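Local coordinates for kelch-like protein 7 (Homo sapiens, PDB 3II7) that serves as the substrate-specific adapter of a CUL3-RBX1 E3 ubiquitin ligase, this chain being its kelch-repeat domain, at residues H11-A16 / I291-T296; A50-D55 / L95-A100; K32-T37 / S279-F284. One frame throughout, in Å; residues are numbered along the deposited sequence. Where two conformers were deposited one is given.

Contact 1 (H11-A16 / I291-T296)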
loop_
_atom_site.group_PDB
_atom_site.type_symbol
_atom_site.label_atom_id
_atom_site.label_comp_id
_atom_site.label_asym_id
_atom_site.label_seq_id
_atom_site.Cartn_x
_atom_site.Cartn_y
_atom_site.Cartn_z
ATOM N N HIS A 11 -2.274 6.905 21.737
ATOM C CA HIS A 11 -1.761 6.338 20.478
ATOM C C HIS A 11 -0.236 6.404 20.420
ATOM O O HIS A 11 0.388 7.282 21.033
ATOM C CB HIS A 11 -2.353 7.067 19.265
ATOM C CG HIS A 11 -3.840 6.912 19.132
ATOM N ND1 HIS A 11 -4.420 5.983 18.295
ATOM C CD2 HIS A 11 -4.863 7.568 19.734
ATOM C CE1 HIS A 11 -5.734 6.072 18.385
ATOM N NE2 HIS A 11 -6.029 7.026 19.253
ATOM N N ASP A 12 0.359 5.474 19.683
ATOM C CA ASP A 12 1.800 5.370 19.591
ATOM C C ASP A 12 2.160 4.746 18.247
ATOM O O ASP A 12 2.319 3.522 18.148
ATOM C CB ASP A 12 2.340 4.509 20.737
ATOM C CG ASP A 12 3.831 4.701 20.974
ATOM O OD1 ASP A 12 4.486 5.400 20.170
ATOM O OD2 ASP A 12 4.349 4.152 21.968
ATOM N N TYR A 13 2.305 5.596 17.235
ATOM C CA TYR A 13 2.405 5.136 15.854
ATOM C C TYR A 13 3.827 4.765 15.457
ATOM O O TYR A 13 4.811 5.371 15.900
ATOM C CB TYR A 13 1.892 6.198 14.880
ATOM C CG TYR A 13 0.444 6.539 15.051
ATOM C CD1 TYR A 13 0.045 7.792 15.511
ATOM C CD2 TYR A 13 -0.544 5.592 14.770
ATOM C CE1 TYR A 13 -1.309 8.095 15.672
ATOM C CE2 TYR A 13 -1.885 5.884 14.925
ATOM C CZ TYR A 13 -2.263 7.130 15.373
ATOM O OH TYR A 13 -3.602 7.403 15.528
ATOM N N ARG A 14 3.910 3.751 14.620
ATOM C CA ARG A 14 5.153 3.342 13.955
ATOM C C ARG A 14 4.779 3.026 12.545
ATOM O O ARG A 14 3.603 2.716 12.255
ATOM C CB ARG A 14 5.750 2.073 14.566
ATOM C CG ARG A 14 6.207 2.156 16.014
ATOM C CD ARG A 14 7.457 2.987 16.209
ATOM N NE ARG A 14 7.949 2.831 17.583
ATOM C CZ ARG A 14 7.380 3.382 18.664
ATOM N NH1 ARG A 14 6.293 4.146 18.563
ATOM N NH2 ARG A 14 7.900 3.161 19.861
ATOM N N ILE A 15 5.767 3.086 11.658
ATOM C CA ILE A 15 5.631 2.584 10.303
ATOM C C ILE A 15 6.419 1.274 10.234
ATOM O O ILE A 15 7.626 1.251 10.511
ATOM C CB ILE A 15 6.118 3.597 9.271
ATOM C CG1 ILE A 15 5.366 4.923 9.438
ATOM C CG2 ILE A 15 5.927 3.001 7.845
ATOM C CD1 ILE A 15 5.864 6.097 8.598
ATOM N N ALA A 16 5.729 0.189 9.933
ATOM C CA ALA A 16 6.332 -1.153 9.937
ATOM C C ALA A 16 6.637 -1.575 8.521
ATOM O O ALA A 16 5.798 -1.456 7.628
ATOM C CB ALA A 16 5.401 -2.135 10.573
ATOM N N ILE A 291 4.666 -2.369 3.620
ATOM C CA ILE A 291 4.674 -1.224 4.542
ATOM C C ILE A 291 3.258 -0.915 5.042
ATOM O O ILE A 291 2.271 -0.997 4.273
ATOM C CB ILE A 291 5.281 0.030 3.821
ATOM C CG1 ILE A 291 5.422 1.207 4.820
ATOM C CG2 ILE A 291 4.485 0.384 2.548
ATOM C CD1 ILE A 291 6.263 2.399 4.260
ATOM N N CYS A 292 3.141 -0.586 6.332
ATOM C CA CYS A 292 1.876 -0.144 6.885
ATOM C C CYS A 292 2.125 0.657 8.150
ATOM O O CYS A 292 3.213 0.586 8.745
ATOM C CB CYS A 292 0.920 -1.321 7.162
ATOM S SG CYS A 292 1.464 -2.450 8.418
ATOM N N VAL A 293 1.136 1.443 8.538
ATOM C CA VAL A 293 1.191 2.176 9.789
ATOM C C VAL A 293 0.580 1.306 10.878
ATOM O O VAL A 293 -0.526 0.738 10.691
ATOM C CB VAL A 293 0.438 3.508 9.705
ATOM C CG1 VAL A 293 0.430 4.237 11.096
ATOM C CG2 VAL A 293 1.038 4.351 8.616
ATOM N N VAL A 294 1.295 1.166 11.991
ATOM C CA VAL A 294 0.792 0.439 13.147
ATOM C C VAL A 294 0.593 1.385 14.331
ATOM O O VAL A 294 1.318 2.345 14.493
ATOM C CB VAL A 294 1.741 -0.724 13.577
ATOM C CG1 VAL A 294 2.077 -1.616 12.417
ATOM C CG2 VAL A 294 2.972 -0.214 14.193
ATOM N N ASP A 295 -0.404 1.092 15.147
ATOM C CA ASP A 295 -0.493 1.607 16.511
ATOM C C ASP A 295 -0.010 0.535 17.533
ATOM O O ASP A 295 -0.552 -0.586 17.568
ATOM C CB ASP A 295 -1.920 1.967 16.821
ATOM C CG ASP A 295 -2.033 2.898 17.991
ATOM O OD1 ASP A 295 -1.041 3.049 18.740
ATOM O OD2 ASP A 295 -3.117 3.486 18.158
ATOM N N THR A 296 0.992 0.876 18.359
ATOM C CA THR A 296 1.584 -0.104 19.305
ATOM C C THR A 296 0.949 -0.078 20.723
ATOM O O THR A 296 1.452 -0.736 21.640
ATOM C CB THR A 296 3.151 0.068 19.433
ATOM O OG1 THR A 296 3.460 1.347 20.003
ATOM C CG2 THR A 296 3.851 -0.070 18.074
#

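Contact 2 (A50-D55 / L95-A100)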
loop_
_atom_site.group_PDB
_atom_site.type_symbol
_atom_site.label_atom_id
_atom_site.label_comp_id
_atom_site.label_asym_id
_atom_site.label_seq_id
_atom_site.Cartn_x
_atom_site.Cartn_y
_atom_site.Cartn_z
ATOM N N ALA A 50 0.656 -8.148 -0.134
ATOM C CA ALA A 50 0.090 -6.933 0.445
ATOM C C ALA A 50 0.018 -7.074 1.943
ATOM O O ALA A 50 0.034 -8.183 2.464
ATOM C CB ALA A 50 -1.307 -6.659 -0.117
ATOM N N CYS A 51 -0.049 -5.937 2.643
ATOM C CA CYS A 51 -0.214 -5.983 4.092
ATOM C C CYS A 51 -1.233 -4.961 4.551
ATOM O O CYS A 51 -1.567 -4.039 3.802
ATOM C CB CYS A 51 1.100 -5.802 4.811
ATOM S SG CYS A 51 1.646 -4.138 4.928
ATOM N N VAL A 52 -1.776 -5.158 5.741
ATOM C CA VAL A 52 -2.764 -4.249 6.275
ATOM C C VAL A 52 -2.755 -4.380 7.791
ATOM O O VAL A 52 -2.511 -5.460 8.314
ATOM C CB VAL A 52 -4.196 -4.553 5.669
ATOM C CG1 VAL A 52 -4.470 -6.074 5.678
ATOM C CG2 VAL A 52 -5.296 -3.797 6.395
ATOM N N PHE A 53 -2.999 -3.270 8.475
ATOM C CA PHE A 53 -3.054 -3.265 9.923
ATOM C C PHE A 53 -4.473 -3.074 10.420
ATOM O O PHE A 53 -5.190 -2.188 9.930
ATOM C CB PHE A 53 -2.179 -2.161 10.472
ATOM C CG PHE A 53 -2.212 -2.055 11.945
ATOM C CD1 PHE A 53 -1.480 -2.945 12.733
ATOM C CD2 PHE A 53 -2.960 -1.069 12.574
ATOM C CE1 PHE A 53 -1.496 -2.818 14.126
ATOM C CE2 PHE A 53 -2.993 -0.967 13.963
ATOM C CZ PHE A 53 -2.266 -1.821 14.727
ATOM N N TRP A 54 -4.880 -3.893 11.397
ATOM C CA TRP A 54 -6.149 -3.684 12.108
ATOM C C TRP A 54 -6.045 -4.214 13.535
ATOM O O TRP A 54 -5.637 -5.345 13.730
ATOM C CB TRP A 54 -7.338 -4.353 11.411
ATOM C CG TRP A 54 -8.598 -4.095 12.131
ATOM C CD1 TRP A 54 -9.256 -4.953 12.961
ATOM C CD2 TRP A 54 -9.309 -2.856 12.192
ATOM N NE1 TRP A 54 -10.344 -4.338 13.514
ATOM C CE2 TRP A 54 -10.409 -3.049 13.050
ATOM C CE3 TRP A 54 -9.134 -1.604 11.582
ATOM C CZ2 TRP A 54 -11.330 -2.036 13.325
ATOM C CZ3 TRP A 54 -10.059 -0.598 11.847
ATOM C CH2 TRP A 54 -11.141 -0.823 12.712
ATOM N N ASP A 55 -6.435 -3.382 14.510
ATOM C CA ASP A 55 -6.590 -3.808 15.922
ATOM C C ASP A 55 -5.435 -4.696 16.409
ATOM O O ASP A 55 -5.600 -5.870 16.769
ATOM C CB ASP A 55 -7.936 -4.500 16.099
ATOM C CG ASP A 55 -8.271 -4.800 17.542
ATOM O OD1 ASP A 55 -7.847 -4.056 18.459
ATOM O OD2 ASP A 55 -8.976 -5.798 17.746
ATOM N N LEU A 95 -1.989 -7.644 -5.578
ATOM C CA LEU A 95 -3.272 -7.200 -5.005
ATOM C C LEU A 95 -3.002 -6.041 -4.039
ATOM O O LEU A 95 -1.859 -5.798 -3.656
ATOM C CB LEU A 95 -3.956 -8.365 -4.288
ATOM C CG LEU A 95 -3.435 -8.816 -2.915
ATOM C CD1 LEU A 95 -4.286 -9.985 -2.442
ATOM C CD2 LEU A 95 -1.956 -9.170 -2.926
ATOM N N ALA A 96 -4.051 -5.318 -3.679
ATOM C CA ALA A 96 -3.975 -4.268 -2.700
ATOM C C ALA A 96 -4.872 -4.655 -1.532
ATOM O O ALA A 96 -5.780 -5.477 -1.671
ATOM C CB ALA A 96 -4.410 -2.936 -3.299
ATOM N N ALA A 97 -4.597 -4.079 -0.373
ATOM C CA ALA A 97 -5.369 -4.367 0.830
ATOM C C ALA A 97 -5.497 -3.166 1.722
ATOM O O ALA A 97 -4.581 -2.323 1.778
ATOM C CB ALA A 97 -4.750 -5.565 1.610
ATOM N N CYS A 98 -6.607 -3.103 2.465
ATOM C CA CYS A 98 -6.817 -2.105 3.482
ATOM C C CYS A 98 -7.831 -2.632 4.498
ATOM O O CYS A 98 -8.408 -3.693 4.291
ATOM C CB CYS A 98 -7.210 -0.755 2.878
ATOM S SG CYS A 98 -8.875 -0.682 2.270
ATOM N N ALA A 99 -8.052 -1.896 5.592
ATOM C CA ALA A 99 -9.009 -2.327 6.607
ATOM C C ALA A 99 -10.027 -1.247 6.869
ATOM O O ALA A 99 -9.698 -0.042 6.879
ATOM C CB ALA A 99 -8.282 -2.654 7.899
ATOM N N ALA A 100 -11.267 -1.670 7.075
ATOM C CA ALA A 100 -12.332 -0.766 7.480
ATOM C C ALA A 100 -13.289 -1.494 8.410
ATOM O O ALA A 100 -13.830 -2.549 8.036
ATOM C CB ALA A 100 -13.095 -0.228 6.240
HETATM O O HOH W 1 -2.818 -1.164 4.153
#

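Contact 3 (K32-T37 / S279-F284). With EDO (1,2-ethanediol), chain Y.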
loop_
_atom_site.group_PDB
_atom_site.type_symbol
_atom_site.label_atom_id
_atom_site.label_comp_id
_atom_site.label_asym_id
_atom_site.label_seq_id
_atom_site.Cartn_x
_atom_site.Cartn_y
_atom_site.Cartn_z
ATOM N N LYS A 32 8.790 9.828 15.443
ATOM C CA LYS A 32 9.079 10.743 16.525
ATOM C C LYS A 32 10.580 10.920 16.762
ATOM O O LYS A 32 11.036 12.027 17.035
ATOM C CB LYS A 32 8.333 10.335 17.798
ATOM C CG LYS A 32 6.893 10.846 17.742
ATOM C CD LYS A 32 6.165 10.673 19.017
ATOM C CE LYS A 32 4.747 11.235 18.914
ATOM N NZ LYS A 32 4.743 12.707 18.653
ATOM N N ASP A 33 11.351 9.850 16.625
ATOM C CA ASP A 33 12.791 9.933 16.923
ATOM C C ASP A 33 13.701 9.500 15.764
ATOM O O ASP A 33 14.925 9.466 15.918
ATOM C CB ASP A 33 13.119 9.170 18.226
ATOM C CG ASP A 33 12.936 7.652 18.112
ATOM O OD1 ASP A 33 12.576 7.151 17.048
ATOM O OD2 ASP A 33 13.132 6.949 19.141
ATOM N N TYR A 34 13.090 9.192 14.626
ATOM C CA TYR A 34 13.767 8.717 13.414
ATOM C C TYR A 34 14.542 7.409 13.565
ATOM O O TYR A 34 15.436 7.126 12.778
ATOM C CB TYR A 34 14.648 9.806 12.834
ATOM C CG TYR A 34 13.860 10.945 12.324
ATOM C CD1 TYR A 34 13.327 10.901 11.046
ATOM C CD2 TYR A 34 13.648 12.081 13.078
ATOM C CE1 TYR A 34 12.585 11.952 10.536
ATOM C CE2 TYR A 34 12.903 13.144 12.575
ATOM C CZ TYR A 34 12.376 13.058 11.298
ATOM O OH TYR A 34 11.644 14.072 10.766
ATOM N N SER A 35 14.165 6.602 14.544
ATOM C CA SER A 35 14.859 5.353 14.797
ATOM C C SER A 35 14.278 4.195 13.975
ATOM O O SER A 35 13.102 4.201 13.587
ATOM C CB SER A 35 14.800 5.010 16.276
ATOM O OG SER A 35 13.495 4.625 16.656
ATOM N N TRP A 36 15.139 3.216 13.725
ATOM C CA TRP A 36 14.768 1.938 13.124
ATOM C C TRP A 36 14.963 0.861 14.184
ATOM O O TRP A 36 16.044 0.802 14.847
ATOM C CB TRP A 36 15.666 1.628 11.935
ATOM C CG TRP A 36 15.467 2.482 10.707
ATOM C CD1 TRP A 36 16.267 3.547 10.283
ATOM C CD2 TRP A 36 14.477 2.322 9.719
ATOM N NE1 TRP A 36 15.805 4.029 9.094
ATOM C CE2 TRP A 36 14.707 3.306 8.720
ATOM C CE3 TRP A 36 13.414 1.425 9.549
ATOM C CZ2 TRP A 36 13.903 3.422 7.607
ATOM C CZ3 TRP A 36 12.614 1.553 8.442
ATOM C CH2 TRP A 36 12.866 2.541 7.477
ATOM N N THR A 37 13.948 0.008 14.367
ATOM C CA THR A 37 14.027 -1.086 15.324
ATOM C C THR A 37 13.623 -2.400 14.703
ATOM O O THR A 37 12.598 -2.484 14.049
ATOM C CB THR A 37 13.108 -0.823 16.540
ATOM O OG1 THR A 37 13.426 0.451 17.108
ATOM C CG2 THR A 37 13.284 -1.920 17.595
ATOM N N SER A 279 19.067 13.673 5.102
ATOM C CA SER A 279 20.426 13.140 4.902
ATOM C C SER A 279 20.961 12.299 6.075
ATOM O O SER A 279 21.974 11.619 5.926
ATOM C CB SER A 279 21.394 14.286 4.587
ATOM O OG SER A 279 21.576 15.114 5.723
ATOM N N LYS A 280 20.284 12.354 7.227
ATOM C CA LYS A 280 20.714 11.616 8.430
ATOM C C LYS A 280 20.019 10.287 8.611
ATOM O O LYS A 280 20.367 9.527 9.506
ATOM C CB LYS A 280 20.470 12.466 9.688
ATOM C CG LYS A 280 21.086 13.868 9.665
ATOM C CD LYS A 280 22.573 13.821 9.491
ATOM C CE LYS A 280 23.196 15.213 9.628
ATOM N NZ LYS A 280 24.595 15.204 9.130
ATOM N N VAL A 281 19.026 9.998 7.775
ATOM C CA VAL A 281 18.229 8.791 7.930
ATOM C C VAL A 281 18.203 8.001 6.603
ATOM O O VAL A 281 17.571 8.409 5.626
ATOM C CB VAL A 281 16.800 9.114 8.356
ATOM C CG1 VAL A 281 16.031 7.825 8.621
ATOM C CG2 VAL A 281 16.776 9.991 9.613
ATOM N N ARG A 282 18.859 6.848 6.619
ATOM C CA ARG A 282 18.878 5.974 5.456
ATOM C C ARG A 282 17.525 5.335 5.220
ATOM O O ARG A 282 16.803 4.993 6.162
ATOM C CB ARG A 282 19.949 4.880 5.606
ATOM C CG ARG A 282 21.373 5.382 5.385
ATOM C CD ARG A 282 22.097 4.475 4.402
ATOM N NE ARG A 282 23.558 4.575 4.508
ATOM C CZ ARG A 282 24.421 3.653 4.071
ATOM N NH1 ARG A 282 23.998 2.528 3.490
ATOM N NH2 ARG A 282 25.727 3.852 4.227
ATOM N N ALA A 283 17.213 5.161 3.948
ATOM C CA ALA A 283 16.015 4.460 3.512
ATOM C C ALA A 283 16.225 2.962 3.678
ATOM O O ALA A 283 17.390 2.459 3.759
ATOM C CB ALA A 283 15.677 4.829 2.057
ATOM N N PHE A 284 15.109 2.239 3.733
ATOM C CA PHE A 284 15.095 0.803 3.914
ATOM C C PHE A 284 15.676 0.170 2.636
ATOM O O PHE A 284 15.325 0.578 1.523
ATOM C CB PHE A 284 13.658 0.317 4.149
ATOM C CG PHE A 284 13.582 -1.008 4.820
ATOM C CD1 PHE A 284 14.066 -1.148 6.092
ATOM C CD2 PHE A 284 12.997 -2.098 4.203
ATOM C CE1 PHE A 284 14.022 -2.348 6.735
ATOM C CE2 PHE A 284 12.938 -3.311 4.860
ATOM C CZ PHE A 284 13.449 -3.429 6.126
HETATM C C1 EDO Y . 20.191 5.075 9.633
HETATM O O1 EDO Y . 18.917 5.698 9.605
HETATM C C2 EDO Y . 19.972 3.578 9.607
HETATM O O2 EDO Y . 21.194 2.900 9.888
#

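Contact 1 (H11-A16 / I291-T296)
D295 and T296 grip the chain just ahead of strand 13-18, while A16 pairs with C292 at the other end of the same ladder. This is the closure of the kelch beta-propeller: strand 290-295, from the C-terminal end of the chain, is an outermost strand of a four-stranded antiparallel sheet whose other three strands come from the N-terminal end, so both ends build one blade and shut the ring. The strand axes come within 4.6 Å. R14 with V294 and A16 with C292 are the hydrogen-bonded pairs; Y13 with D295 and I15 with V293 are the non-hydrogen-bonded ones. D295 CG stands anti to its backbone N (chi1 -161°), and both carboxylate oxygens are used across the contact. D295 OD1 takes the N-H of D12 at 3.0 Å, met 36° above the carboxylate plane, and D295 OD2 receives a weak bond from H11 ND1 at 2.8 Å. A short acidic side chain suits this place because it can accept from a backbone and an imidazole together. T296 continues the grip: its N and OG1 both reach D12 O, at 3.0 and 3.1 Å, from opposite faces of the carbonyl plane. Its methyl CG2 rests on R14 CG. The methyl of A16 lies on the face R14 and V294 share, A16 CB 3.8 Å from V294 CG1, where Y28 of strand 26-30 touches both A16 and V294. On the other face I15 CG2 packs against I291 CG1, beside strands 242-246 and 249-254 of the neighbouring blade. The R14 chain bends at chi2, and its guanidinium meets D12 of its own segment, R14 NH1 making a salt bridge to D12 OD1 at 2.7 Å, with that oxygen in the guanidinium plane.

Contact 2 (A50-D55 / L95-A100)
C51 O and A97 O lie 4.0 Å apart, and one water joins them, donating to C51 O and to A97 O at 3.2 Å each. It links strands that are not partners in a sheet: each carbonyl belongs to an edge strand, and the direct contacts between the two segments are apolar. A50 CB meets A97 CB at 4.0 Å and L95 CD2 at 3.8 Å; L95 reaches A50 with this methyl as well as with its backbone oxygen. Strands 50-54 and 96-100 are the innermost strands of two successive blades of the kelch beta-propeller; they run nearly parallel, their directions differing by 9° and their axes approaching to 5.8 Å. Alanine suits the places where methyl meets methyl directly, as between A50 and A97. V52 lies between A97 and A99, but it has two conformers, so its exact contacts are less certain. I104 of strand 103-107 borders V52, W54 and A99. Toward the end of strand 50-54 the larger W54 meets A99: W54 CG stands anti to its backbone N (chi1 -179°), and W54 CE3 lies 3.9 Å from A99 CB.

Contact 3 (K32-T37 / S279-F284)
The indole of W36 and the phenyl ring of F284 lie nearly parallel, their planes 28° apart, but they are slid so far that they barely overlap: the centroid of the six-membered indole ring is 5.6 Å from that of F284. The nearest atoms are CZ3 of W36 and CD1 of F284, at 3.9 Å. At the indole's edge, in its plane, sits O1 of a 1,2-ethanediol, probably from the crystallisation liquor, 3.5 Å from W36 CD1. The same O1 accepts from R282 N at 3.2 Å, so the diol, bonded to R282, also touches the indole. W36 NE1 gives R282 O a weak bond of 3.2 Å, its angle at the hydrogen only 131°. F29 of strand 26-30 also meets the indole.

In the kelch beta-propeller, W36 stands on strand 35-38, the outermost strand of the closing blade, while 279-284 belongs to the link that leaves strand 274-278 of the preceding blade and leads inward to strand 290-295. Tryptophan suits this seam because one wide side chain gives apolar surface to the link and a weakly bonding N-H to its backbone. V281, buried, divides its branches: CG1, anti to the backbone N (chi1 -175°), approaches W36 NE1, and V281 CG2 lies 3.8 Å from Y34 CD1, the two side chains crossing at about a right angle. E267 holds the Y34 hydroxyl by a hydrogen bond. Y34 is the middle residue of an Asx turn, D33 OD1 accepting from S35 N at 3.0 Å; S35 OG also donates to D33 OD1, from the same face of the carboxylate plane.

In the fold
Contacts 1 and 3 both reach the closing sheet, contact 1 at its inner strands and contact 3 at its outermost strand, 35-38; their centres are 14 Å apart, with nearest atoms about 5 Å from each other. The link through 279-284 arrives beside W36 and then runs in to become the strand of contact 1. Contact 2 joins the next two blades round the ring and touches contact 1 directly: F53 CB lies 3.3 Å from V293 O, and C51 SG lies 3.7 Å from C292 CB. Contacts 2 and 3 do not touch, with centres about 24 Å apart. Measured from the centre of the chain, the three centres lie at about 8 Å (contact 2), 14 Å (contact 1) and 20 Å (contact 3).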